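Side-chain contacts in VP1 (Polyomavirus HPyV7, PDB 4PCH), which probably builds the outer shell of the polyomavirus particle as its major capsid protein, assembling into pentamers and contributing to host-cell attachment: residues 41-46 with 95-100; 196-201 with 231-236; 112-117 with 250-255. All coordinates share one frame; numbering follows the deposited sequence. Where two conformers were deposited one is given.

Contact 1: 41-46 with 95-100; sequences QSRGLP and APQMAS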
ATOM      1  N   GLN B  41      29.373  -3.143 -10.186  1.00 15.19           N
ATOM      2  CA  GLN B  41      29.450  -3.319  -8.736  1.00 15.10           C
ATOM      3  C   GLN B  41      28.077  -2.938  -8.202  1.00 14.00           C
ATOM      4  O   GLN B  41      27.399  -2.087  -8.794  1.00 12.85           O
ATOM      5  CB  GLN B  41      30.517  -2.398  -8.117  1.00 20.16           C
ATOM      6  CG  GLN B  41      31.953  -2.834  -8.340  1.00 29.58           C
ATOM      7  CD  GLN B  41      32.767  -3.020  -7.058  1.00 41.40           C
ATOM      8  OE1 GLN B  41      33.595  -2.158  -6.698  1.00 36.17           O
ATOM      9  NE2 GLN B  41      32.550  -4.164  -6.363  1.00 29.26           N
ATOM     10  N   SER B  42      27.669  -3.573  -7.101  1.00 12.65           N
ATOM     11  CA  SER B  42      26.350  -3.303  -6.511  1.00 13.38           C
ATOM     12  C   SER B  42      26.340  -2.277  -5.382  1.00 13.66           C
ATOM     13  O   SER B  42      25.279  -1.892  -4.926  1.00 12.37           O
ATOM     14  CB  SER B  42      25.674  -4.606  -6.044  1.00 12.53           C
ATOM     15  OG  SER B  42      26.505  -5.325  -5.175  1.00 13.29           O
ATOM     16  N   ARG B  43      27.511  -1.859  -4.919  1.00 12.65           N
ATOM     17  CA  ARG B  43      27.651  -0.677  -4.073  1.00 11.56           C
ATOM     18  C   ARG B  43      28.688   0.230  -4.716  1.00 11.76           C
ATOM     19  O   ARG B  43      29.706  -0.253  -5.205  1.00 14.28           O
ATOM     20  CB  ARG B  43      28.099  -1.063  -2.686  1.00 13.95           C
ATOM     21  CG  ARG B  43      27.020  -1.768  -1.895  1.00 12.98           C
ATOM     22  CD  ARG B  43      27.516  -2.248  -0.551  1.00 13.50           C
ATOM     23  NE  ARG B  43      26.419  -2.889   0.184  1.00 12.76           N
ATOM     24  CZ  ARG B  43      26.399  -3.128   1.496  1.00 13.58           C
ATOM     25  NH1 ARG B  43      27.444  -2.864   2.285  1.00 13.38           N
ATOM     26  NH2 ARG B  43      25.329  -3.725   2.016  1.00 12.63           N
ATOM     27  N   GLY B  44      28.409   1.522  -4.682  1.00 13.75           N
ATOM     28  CA  GLY B  44      29.325   2.505  -5.237  1.00 15.98           C
ATOM     29  C   GLY B  44      30.425   2.849  -4.274  1.00 17.68           C
ATOM     30  O   GLY B  44      30.528   2.289  -3.166  1.00 16.62           O
ATOM     31  N   LEU B  45      31.292   3.758  -4.707  1.00 16.33           N
ATOM     32  CA  LEU B  45      32.217   4.423  -3.787  1.00 16.06           C
ATOM     33  C   LEU B  45      31.345   5.289  -2.891  1.00 14.49           C
ATOM     34  O   LEU B  45      30.174   5.506  -3.199  1.00 15.44           O
ATOM     35  CB  LEU B  45      33.171   5.331  -4.550  1.00 18.69           C
ATOM     36  CG  LEU B  45      34.057   4.629  -5.573  1.00 21.28           C
ATOM     37  CD1 LEU B  45      34.834   5.659  -6.380  1.00 24.46           C
ATOM     38  CD2 LEU B  45      34.997   3.668  -4.898  1.00 24.91           C
ATOM     39  N   PRO B  46      31.891   5.773  -1.761  1.00 15.50           N
ATOM     40  CA  PRO B  46      31.100   6.646  -0.886  1.00 15.37           C
ATOM     41  C   PRO B  46      30.538   7.798  -1.671  1.00 15.72           C
ATOM     42  O   PRO B  46      31.252   8.400  -2.503  1.00 14.82           O
ATOM     43  CB  PRO B  46      32.133   7.128   0.155  1.00 16.31           C
ATOM     44  CG  PRO B  46      33.110   6.002   0.220  1.00 18.09           C
ATOM     45  CD  PRO B  46      33.220   5.511  -1.205  1.00 16.08           C
ATOM     46  N   ALA B  95      18.995  -9.519  -1.870  1.00 10.31           N
ATOM     47  CA  ALA B  95      18.897 -10.222  -0.597  1.00 11.36           C
ATOM     48  C   ALA B  95      18.734  -9.223   0.548  1.00 10.85           C
ATOM     49  O   ALA B  95      19.144  -8.058   0.447  1.00 11.61           O
ATOM     50  CB  ALA B  95      20.129 -11.058  -0.377  1.00 12.06           C
ATOM     51  N   PRO B  96      18.134  -9.666   1.651  1.00 10.96           N
ATOM     52  CA  PRO B  96      18.105  -8.777   2.822  1.00 11.29           C
ATOM     53  C   PRO B  96      19.507  -8.417   3.304  1.00 12.18           C
ATOM     54  O   PRO B  96      20.392  -9.304   3.365  1.00 14.31           O
ATOM     55  CB  PRO B  96      17.384  -9.611   3.869  1.00 12.71           C
ATOM     56  CG  PRO B  96      17.587 -11.028   3.427  1.00 11.65           C
ATOM     57  CD  PRO B  96      17.557 -10.984   1.947  1.00 10.65           C
ATOM     58  N   GLN B  97      19.697  -7.143   3.668  1.00 11.85           N
ATOM     59  CA  GLN B  97      20.979  -6.656   4.137  1.00 11.28           C
ATOM     60  C   GLN B  97      20.952  -6.482   5.651  1.00 10.91           C
ATOM     61  O   GLN B  97      20.186  -5.686   6.163  1.00 11.81           O
ATOM     62  CB  GLN B  97      21.281  -5.332   3.473  1.00 11.35           C
ATOM     63  CG  GLN B  97      21.231  -5.370   1.964  1.00 11.41           C
ATOM     64  CD  GLN B  97      22.311  -6.243   1.355  1.00 11.45           C
ATOM     65  OE1 GLN B  97      23.511  -6.135   1.701  1.00 12.79           O
ATOM     66  NE2 GLN B  97      21.904  -7.112   0.427  1.00 11.69           N
ATOM     67  N   MET B  98      21.842  -7.180   6.341  1.00 10.81           N
ATOM     68  CA  MET B  98      21.862  -7.212   7.798  0.50 10.89           C
ATOM     69  C   MET B  98      23.268  -6.797   8.262  1.00 11.61           C
ATOM     70  O   MET B  98      23.588  -5.606   8.294  1.00 11.62           O
ATOM     71  CB  MET B  98      21.478  -8.622   8.274  0.50 11.92           C
ATOM     72  CG  MET B  98      20.112  -9.108   7.819  0.50 12.14           C
ATOM     73  SD  MET B  98      18.832  -8.431   8.889  0.50 12.96           S
ATOM     74  CE  MET B  98      19.087  -9.439  10.334  0.50 13.05           C
ATOM     75  N   ALA B  99      24.133  -7.761   8.578  1.00 12.00           N
ATOM     76  CA  ALA B  99      25.527  -7.396   8.977  1.00 13.51           C
ATOM     77  C   ALA B  99      26.228  -6.561   7.912  1.00 14.03           C
ATOM     78  O   ALA B  99      27.087  -5.752   8.221  1.00 13.73           O
ATOM     79  CB  ALA B  99      26.381  -8.619   9.303  1.00 14.09           C
ATOM     80  N   SER B 100      25.818  -6.714   6.658  1.00 12.65           N
ATOM     81  CA  SER B 100      26.457  -6.012   5.579  1.00 13.55           C
ATOM     82  C   SER B 100      26.272  -4.495   5.611  1.00 13.51           C
ATOM     83  O   SER B 100      26.999  -3.795   4.908  1.00 13.49           O
ATOM     84  CB  SER B 100      25.881  -6.504   4.260  1.00 10.85           C
ATOM     85  OG  SER B 100      24.516  -6.142   4.161  1.00 11.91           O
TER
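The guanidinium of Arg43 reaches across to the loop 95-100 and gives its NH1 to the backbone carbonyl of Ser100, an N-H...O bond of 164° with NH1 and Ser100 O 2.8 Å apart. Ser100 O lies almost in the guanidinium plane, at its edge, and also takes a weak second bond from NH2, so one carbonyl collects both terminal nitrogens. The Arg43 side chain is extended from CG to NE, a length that suits arginine to the span from the weakly bonded strand around 43-44, which pairs antiparallel with strand 253-271 in the VP1 jelly roll, to a loop with no regular structure. On the way, NE is bonded to OE1 of Gln255 in that neighbouring strand. Arg43 NH2 comes 3.0 Å from Gln97 OE1, whose amide plane is turned 64° from the guanidinium. That same OE1 accepts the hydroxyl of Ser100, OG to Gln97 OE1 2.7 Å, from above the carbonyl plane. The other end of the Gln97 amide is equally occupied: NE2 donates to Ala95 O at 2.9 Å and is also bonded to the Tyr258 hydroxyl. Glutamine suits this place because it offers a donor and an acceptor within one buried loop.

Contact 2: 196-201 with 231-236; sequences TPPVVS and DMVGMT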
ATOM      1  N   THR B 196      13.907   6.192   4.196  1.00 11.65           N
ATOM      2  CA  THR B 196      12.742   5.444   3.760  1.00 11.07           C
ATOM      3  C   THR B 196      13.100   3.965   3.567  1.00 11.75           C
ATOM      4  O   THR B 196      14.011   3.639   2.841  1.00 13.23           O
ATOM      5  CB  THR B 196      12.188   6.019   2.455  1.00 11.94           C
ATOM      6  OG1 THR B 196      12.153   7.457   2.538  1.00 13.56           O
ATOM      7  CG2 THR B 196      10.809   5.490   2.197  1.00 13.09           C
ATOM      8  N   PRO B 197      12.329   3.057   4.189  1.00 13.01           N
ATOM      9  CA  PRO B 197      12.632   1.644   3.952  1.00 12.93           C
ATOM     10  C   PRO B 197      12.245   1.210   2.532  1.00 13.49           C
ATOM     11  O   PRO B 197      11.204   1.598   2.042  1.00 16.56           O
ATOM     12  CB  PRO B 197      11.786   0.912   5.001  1.00 14.05           C
ATOM     13  CG  PRO B 197      11.390   1.949   5.998  1.00 18.15           C
ATOM     14  CD  PRO B 197      11.291   3.234   5.211  1.00 15.64           C
ATOM     15  N   PRO B 198      13.084   0.395   1.885  1.00 12.01           N
ATOM     16  CA  PRO B 198      12.724  -0.209   0.596  1.00 10.98           C
ATOM     17  C   PRO B 198      11.898  -1.476   0.720  1.00 11.90           C
ATOM     18  O   PRO B 198      12.043  -2.218   1.691  1.00 10.72           O
ATOM     19  CB  PRO B 198      14.074  -0.562  -0.002  1.00 11.13           C
ATOM     20  CG  PRO B 198      14.964  -0.839   1.188  1.00 12.70           C
ATOM     21  CD  PRO B 198      14.434   0.003   2.334  1.00 12.35           C
ATOM     22  N   VAL B 199      11.057  -1.729  -0.282  1.00 13.34           N
ATOM     23  CA  VAL B 199      10.303  -2.973  -0.397  1.00 12.47           C
ATOM     24  C   VAL B 199      10.550  -3.473  -1.814  1.00 17.74           C
ATOM     25  O   VAL B 199      10.246  -2.765  -2.768  1.00 18.16           O
ATOM     26  CB  VAL B 199       8.807  -2.740  -0.169  1.00 18.23           C
ATOM     27  CG1 VAL B 199       8.028  -4.045  -0.336  1.00 22.42           C
ATOM     28  CG2 VAL B 199       8.579  -2.143   1.209  1.00 18.79           C
ATOM     29  N   VAL B 200      11.122  -4.671  -1.928  1.00 14.38           N
ATOM     30  CA  VAL B 200      11.517  -5.265  -3.212  1.00 15.31           C
ATOM     31  C   VAL B 200      10.763  -6.589  -3.247  1.00 15.43           C
ATOM     32  O   VAL B 200      10.759  -7.329  -2.280  1.00 19.81           O
ATOM     33  CB  VAL B 200      13.041  -5.523  -3.274  1.00 16.33           C
ATOM     34  CG1 VAL B 200      13.420  -6.469  -4.416  1.00 21.87           C
ATOM     35  CG2 VAL B 200      13.799  -4.206  -3.426  1.00 22.41           C
ATOM     36  N   SER B 201      10.136  -6.890  -4.368  1.00 11.86           N
ATOM     37  CA  SER B 201       9.545  -8.213  -4.538  0.50 12.97           C
ATOM     38  C   SER B 201      10.007  -8.792  -5.850  1.00 13.09           C
ATOM     39  O   SER B 201      10.372  -8.060  -6.758  1.00 13.59           O
ATOM     40  CB  SER B 201       8.036  -8.160  -4.506  0.50 17.00           C
ATOM     41  OG  SER B 201       7.515  -7.594  -5.690  0.50 17.18           O
ATOM     42  N   ASP B 231      18.302   0.168 -10.707  1.00 12.81           N
ATOM     43  CA  ASP B 231      17.694  -0.276  -9.462  1.00 11.85           C
ATOM     44  C   ASP B 231      18.541   0.189  -8.289  1.00 12.09           C
ATOM     45  O   ASP B 231      19.537  -0.436  -7.932  1.00 11.75           O
ATOM     46  CB  ASP B 231      17.510  -1.795  -9.473  1.00 12.31           C
ATOM     47  CG  ASP B 231      16.461  -2.231 -10.474  1.00 14.42           C
ATOM     48  OD1 ASP B 231      15.226  -2.102 -10.183  1.00 13.99           O
ATOM     49  OD2 ASP B 231      16.849  -2.619 -11.602  1.00 12.65           O
ATOM     50  N   MET B 232      18.154   1.330  -7.739  1.00 10.75           N
ATOM     51  CA  MET B 232      18.774   1.885  -6.538  1.00 10.03           C
ATOM     52  C   MET B 232      17.846   1.573  -5.384  1.00  9.73           C
ATOM     53  O   MET B 232      16.729   2.073  -5.343  1.00 10.79           O
ATOM     54  CB  MET B 232      18.944   3.391  -6.665  1.00 11.73           C
ATOM     55  CG  MET B 232      19.524   3.991  -5.378  1.00 11.87           C
ATOM     56  SD  MET B 232      20.027   5.706  -5.519  1.00 15.84           S
ATOM     57  CE  MET B 232      18.486   6.468  -5.954  1.00 15.50           C
ATOM     58  N   VAL B 233      18.290   0.666  -4.526  1.00  9.50           N
ATOM     59  CA  VAL B 233      17.489   0.180  -3.414  1.00 10.15           C
ATOM     60  C   VAL B 233      17.569   1.120  -2.217  1.00 11.18           C
ATOM     61  O   VAL B 233      16.678   1.119  -1.386  1.00 11.42           O
ATOM     62  CB  VAL B 233      17.902  -1.260  -3.006  1.00 11.54           C
ATOM     63  CG1 VAL B 233      16.924  -1.838  -2.006  1.00 13.27           C
ATOM     64  CG2 VAL B 233      17.984  -2.185  -4.194  1.00 14.74           C
ATOM     65  N   GLY B 234      18.618   1.944  -2.145  1.00  9.55           N
ATOM     66  CA  GLY B 234      18.748   2.973  -1.104  1.00 10.01           C
ATOM     67  C   GLY B 234      20.206   3.221  -0.806  1.00 11.27           C
ATOM     68  O   GLY B 234      21.045   3.058  -1.707  1.00 11.89           O
ATOM     69  N   MET B 235      20.515   3.605   0.427  1.00 10.31           N
ATOM     70  CA  MET B 235      21.910   3.764   0.856  1.00  9.81           C
ATOM     71  C   MET B 235      22.258   2.817   2.020  1.00 10.88           C
ATOM     72  O   MET B 235      21.372   2.257   2.701  1.00 10.42           O
ATOM     73  CB  MET B 235      22.204   5.222   1.203  1.00 13.61           C
ATOM     74  CG  MET B 235      22.202   6.144  -0.026  1.00 16.13           C
ATOM     75  SD  MET B 235      22.713   7.813   0.482  1.00 20.22           S
ATOM     76  CE  MET B 235      24.411   7.729  -0.121  1.00 17.75           C
ATOM     77  N   THR B 236      23.556   2.684   2.257  1.00 10.51           N
ATOM     78  CA  THR B 236      24.098   1.747   3.226  1.00 10.20           C
ATOM     79  C   THR B 236      25.357   2.276   3.872  1.00 11.11           C
ATOM     80  O   THR B 236      26.068   3.096   3.288  1.00 13.27           O
ATOM     81  CB  THR B 236      24.394   0.363   2.563  1.00 11.33           C
ATOM     82  OG1 THR B 236      24.780  -0.584   3.578  1.00 11.57           O
ATOM     83  CG2 THR B 236      25.464   0.443   1.502  1.00 14.44           C
TER
HETATM   84  O   HOH W   1      15.915   2.441   0.739  1.00 26.60           O
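Val233 holds CG1 anti to its own N (chi1 -171°), and Val200 is turned nearly the same way (chi1 165°), which places its CG2 opposite the carbonyl carbon; these two rotations bring Val200 CG2 and Val233 CG1 to 4.2 Å. The contact sits at a classic beta bulge in strand 224-236 of the jelly roll, where Val233 and Gly234 both face Gln255 of the neighbouring strand. Glycine fits the second bulge position, because the backbone conformation there leaves no room for a beta carbon beside Val233 O.

Pro198 makes the closer contact with Val233. Its ring crosses the Val233 side chain at about a right angle and meets it through two carbons, with CB 3.7 Å and CG 3.9 Å from Val233 CG1. A proline is apt just ahead of strand 199-203, since its compact ring packs against the branched valine and its nitrogen has no hydrogen that would need a partner. The apolar patch is extended by Tyr119, which touches both Pro198 and Val233, and by Leu92 beside Val200. The segment 196-201 also meets a second subunit: residues 199-201 pair antiparallel with a strand of that chain, so the sheet continues through the pentamer interface. The beta carbon of Val200 points toward 231-236, while the backbone around it pairs with the neighbouring chain.

Between the two backbones a water sits within bonding distance of two carbonyls, though the acceptors around it outnumber its protons. It lies 2.6 Å from Val233 O and 3.1 Å from Thr196 O, while the Pro198 ring flanks the first of these carbonyls, with CB 3.4 Å from Val233 O.

Contact 3: 112-117 with 250-255; sequences GIEGTQ and NQRTVQ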
ATOM      1  N   GLY B 112      20.345  -1.501   8.356  1.00 11.28           N
ATOM      2  CA  GLY B 112      19.728  -1.907   7.104  1.00 10.97           C
ATOM      3  C   GLY B 112      19.847  -0.885   5.990  1.00 11.74           C
ATOM      4  O   GLY B 112      20.502   0.163   6.136  1.00 11.98           O
ATOM      5  N   ILE B 113      19.216  -1.192   4.866  1.00  9.79           N
ATOM      6  CA  ILE B 113      19.171  -0.271   3.731  1.00 10.19           C
ATOM      7  C   ILE B 113      18.026   0.696   3.910  1.00 10.20           C
ATOM      8  O   ILE B 113      16.921   0.287   4.275  1.00 11.04           O
ATOM      9  CB  ILE B 113      18.961  -1.020   2.405  1.00 11.70           C
ATOM     10  CG1 ILE B 113      20.057  -2.072   2.200  1.00 12.18           C
ATOM     11  CG2 ILE B 113      18.870  -0.042   1.247  1.00 11.84           C
ATOM     12  CD1 ILE B 113      21.455  -1.502   2.071  1.00 12.61           C
ATOM     13  N   GLU B 114      18.247   1.974   3.634  1.00 10.45           N
ATOM     14  CA  GLU B 114      17.150   2.933   3.596  1.00 10.94           C
ATOM     15  C   GLU B 114      17.516   4.126   2.744  1.00 10.78           C
ATOM     16  O   GLU B 114      18.675   4.363   2.471  1.00 13.15           O
ATOM     17  CB  GLU B 114      16.726   3.426   5.001  1.00 12.24           C
ATOM     18  CG  GLU B 114      17.850   4.070   5.819  1.00 12.07           C
ATOM     19  CD  GLU B 114      18.879   3.063   6.350  1.00 15.69           C
ATOM     20  OE1 GLU B 114      18.457   2.066   6.960  1.00 14.02           O
ATOM     21  OE2 GLU B 114      20.111   3.266   6.175  1.00 13.24           O
ATOM     22  N   GLY B 115      16.500   4.882   2.370  1.00 11.89           N
ATOM     23  CA  GLY B 115      16.699   6.131   1.643  1.00 11.85           C
ATOM     24  C   GLY B 115      16.039   6.151   0.285  1.00 10.93           C
ATOM     25  O   GLY B 115      15.068   5.450   0.035  1.00 11.66           O
ATOM     26  N   THR B 116      16.542   7.031  -0.558  1.00 11.34           N
ATOM     27  CA  THR B 116      15.916   7.329  -1.855  1.00 11.64           C
ATOM     28  C   THR B 116      16.144   6.157  -2.808  1.00 10.43           C
ATOM     29  O   THR B 116      17.203   5.528  -2.799  1.00 10.14           O
ATOM     30  CB  THR B 116      16.466   8.696  -2.357  1.00 10.95           C
ATOM     31  OG1 THR B 116      15.842   9.734  -1.598  1.00 11.65           O
ATOM     32  CG2 THR B 116      16.197   8.943  -3.822  1.00 11.48           C
ATOM     33  N   GLN B 117      15.144   5.865  -3.641  1.00  9.01           N
ATOM     34  CA  GLN B 117      15.141   4.665  -4.465  1.00  9.15           C
ATOM     35  C   GLN B 117      14.669   4.984  -5.888  1.00 10.56           C
ATOM     36  O   GLN B 117      13.908   5.928  -6.108  1.00 10.30           O
ATOM     37  CB  GLN B 117      14.189   3.600  -3.878  1.00 10.71           C
ATOM     38  CG  GLN B 117      14.467   3.251  -2.423  1.00 11.48           C
ATOM     39  CD  GLN B 117      13.264   2.737  -1.680  1.00 13.25           C
ATOM     40  OE1 GLN B 117      12.583   1.803  -2.126  1.00 12.00           O
ATOM     41  NE2 GLN B 117      13.024   3.298  -0.478  1.00 13.68           N
ATOM     42  N   ASN B 250      30.477  10.262   5.702  1.00 16.51           N
ATOM     43  CA  ASN B 250      31.413  10.107   4.595  1.00 17.75           C
ATOM     44  C   ASN B 250      31.623   8.651   4.151  1.00 17.19           C
ATOM     45  O   ASN B 250      32.401   8.407   3.192  1.00 20.28           O
ATOM     46  CB  ASN B 250      32.759  10.785   4.896  1.00 18.81           C
ATOM     47  CG  ASN B 250      33.568  10.062   5.970  1.00 21.22           C
ATOM     48  OD1 ASN B 250      33.096   9.133   6.616  1.00 21.61           O
ATOM     49  ND2 ASN B 250      34.797  10.533   6.192  1.00 24.39           N
ATOM     50  N   GLN B 251      30.956   7.708   4.810  1.00 15.07           N
ATOM     51  CA  GLN B 251      30.952   6.299   4.364  1.00 14.50           C
ATOM     52  C   GLN B 251      29.639   5.836   3.711  1.00 15.46           C
ATOM     53  O   GLN B 251      29.598   4.753   3.117  1.00 15.74           O
ATOM     54  CB  GLN B 251      31.311   5.371   5.517  1.00 15.79           C
ATOM     55  CG  GLN B 251      32.722   5.577   6.057  1.00 17.72           C
ATOM     56  CD  GLN B 251      33.009   4.719   7.269  1.00 23.30           C
ATOM     57  OE1 GLN B 251      32.119   4.086   7.814  1.00 21.71           O
ATOM     58  NE2 GLN B 251      34.274   4.706   7.709  1.00 26.57           N
ATOM     59  N   ARG B 252      28.597   6.668   3.748  1.00 13.85           N
ATOM     60  CA  ARG B 252      27.316   6.257   3.174  1.00 12.78           C
ATOM     61  C   ARG B 252      27.499   6.029   1.675  1.00 12.23           C
ATOM     62  O   ARG B 252      28.143   6.841   0.971  1.00 13.03           O
ATOM     63  CB  ARG B 252      26.224   7.294   3.420  1.00 14.11           C
ATOM     64  CG  ARG B 252      25.886   7.573   4.867  1.00 14.77           C
ATOM     65  CD  ARG B 252      25.152   6.419   5.517  1.00 13.43           C
ATOM     66  NE  ARG B 252      23.770   6.324   5.027  1.00 13.53           N
ATOM     67  CZ  ARG B 252      22.965   5.312   5.312  1.00 13.69           C
ATOM     68  NH1 ARG B 252      23.392   4.332   6.099  1.00 14.39           N
ATOM     69  NH2 ARG B 252      21.738   5.270   4.796  1.00 16.46           N
ATOM     70  N   THR B 253      26.943   4.913   1.215  1.00 12.14           N
ATOM     71  CA  THR B 253      27.163   4.394  -0.117  1.00 12.51           C
ATOM     72  C   THR B 253      25.831   4.018  -0.757  1.00 11.69           C
ATOM     73  O   THR B 253      24.932   3.538  -0.079  1.00 11.44           O
ATOM     74  CB  THR B 253      28.068   3.172   0.055  1.00 17.47           C
ATOM     75  OG1 THR B 253      29.391   3.628   0.456  1.00 16.94           O
ATOM     76  CG2 THR B 253      28.167   2.399  -1.159  1.00 16.56           C
ATOM     77  N   VAL B 254      25.701   4.185  -2.059  1.00 11.18           N
ATOM     78  CA  VAL B 254      24.500   3.698  -2.749  1.00 10.03           C
ATOM     79  C   VAL B 254      24.477   2.179  -2.842  1.00 12.08           C
ATOM     80  O   VAL B 254      25.470   1.543  -3.236  1.00 12.44           O
ATOM     81  CB  VAL B 254      24.381   4.326  -4.151  1.00 11.53           C
ATOM     82  CG1 VAL B 254      23.230   3.711  -4.909  1.00 11.82           C
ATOM     83  CG2 VAL B 254      24.247   5.825  -4.022  1.00 11.95           C
ATOM     84  N   GLN B 255      23.329   1.598  -2.497  1.00 10.79           N
ATOM     85  CA  GLN B 255      23.063   0.176  -2.679  1.00 10.21           C
ATOM     86  C   GLN B 255      22.211  -0.025  -3.886  1.00 10.20           C
ATOM     87  O   GLN B 255      21.070   0.457  -3.947  1.00 10.11           O
ATOM     88  CB  GLN B 255      22.323  -0.416  -1.460  1.00 10.38           C
ATOM     89  CG  GLN B 255      21.921  -1.884  -1.611  1.00 11.59           C
ATOM     90  CD  GLN B 255      23.108  -2.802  -1.516  1.00 10.87           C
ATOM     91  OE1 GLN B 255      23.733  -2.958  -0.428  1.00 12.06           O
ATOM     92  NE2 GLN B 255      23.464  -3.405  -2.635  1.00 11.62           N
TER
HETATM   93  O   HOH W   2      22.954   1.351   6.487  1.00 12.61           O
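The loop that leads into strand 117-124 of the jelly roll is tied to the residue just ahead of strand 253-271 by a buried salt bridge, Glu114 with Arg252. Arg252 NH2 donates to Glu114 OE2 at 2.9 Å, with an N-H...O angle of 156°; NH1 adds only a weak bond to the same oxygen. The oxygen stands at the guanidinium edge, close to its plane, and is met on its anti lone pair, away from OE1. The two flat groups are nearly coplanar, 23° apart. Glu114 points its beta carbon away from 250-255, and its chain then doubles back: chi1 of 57° and a bend at chi2 return the carboxylate to the arginine. Arg252, bent at chi2 and chi3, has other duties, NE bonding Thr109 of a third subunit and NH1 bonding Thr243. Arg252 NH1 also donates to a water at 3.0 Å, which lies within bonding distance of Gly112 O.

Beside this polar pair, the CD1 methyl of Ile113 lies across the bent Gln255 side chain, 3.7 Å from Gln255 CG, while the Gln255 amide oxygen accepts from Arg43 NE. Isoleucine gives the aliphatic part of the glutamine an apolar neighbour. Placing a carboxylate against a buried guanidinium implies that each probably stabilises the charged form of the other. Gly112 O, 2.9 Å from Glu114 OE1 without a bond, would oppose the carboxylate charge, which Arg252 probably offsets.

In the fold
All three contacts are buried and lie on the same side of the chain's centre, and all reach the one antiparallel sheet; none is a surface contact. Contacts 1 and 3 lie on neighbouring strands, 43-46 and 253-271, and meet directly. Contact 2 meets contact 3 by probable backbone bonds, Gly234 to Gln255 and Thr196 to Gly115. Chemistry follows position: contact 2, where the lead into strand 199-203 lies over strand 224-236, is mainly apolar with one water between the backbones, whereas contacts 1 and 3 bring irregular loops to strands or their approaches and rely on arginines, one meeting neutral acceptors and the other a carboxylate. Each also touches neighbouring subunits.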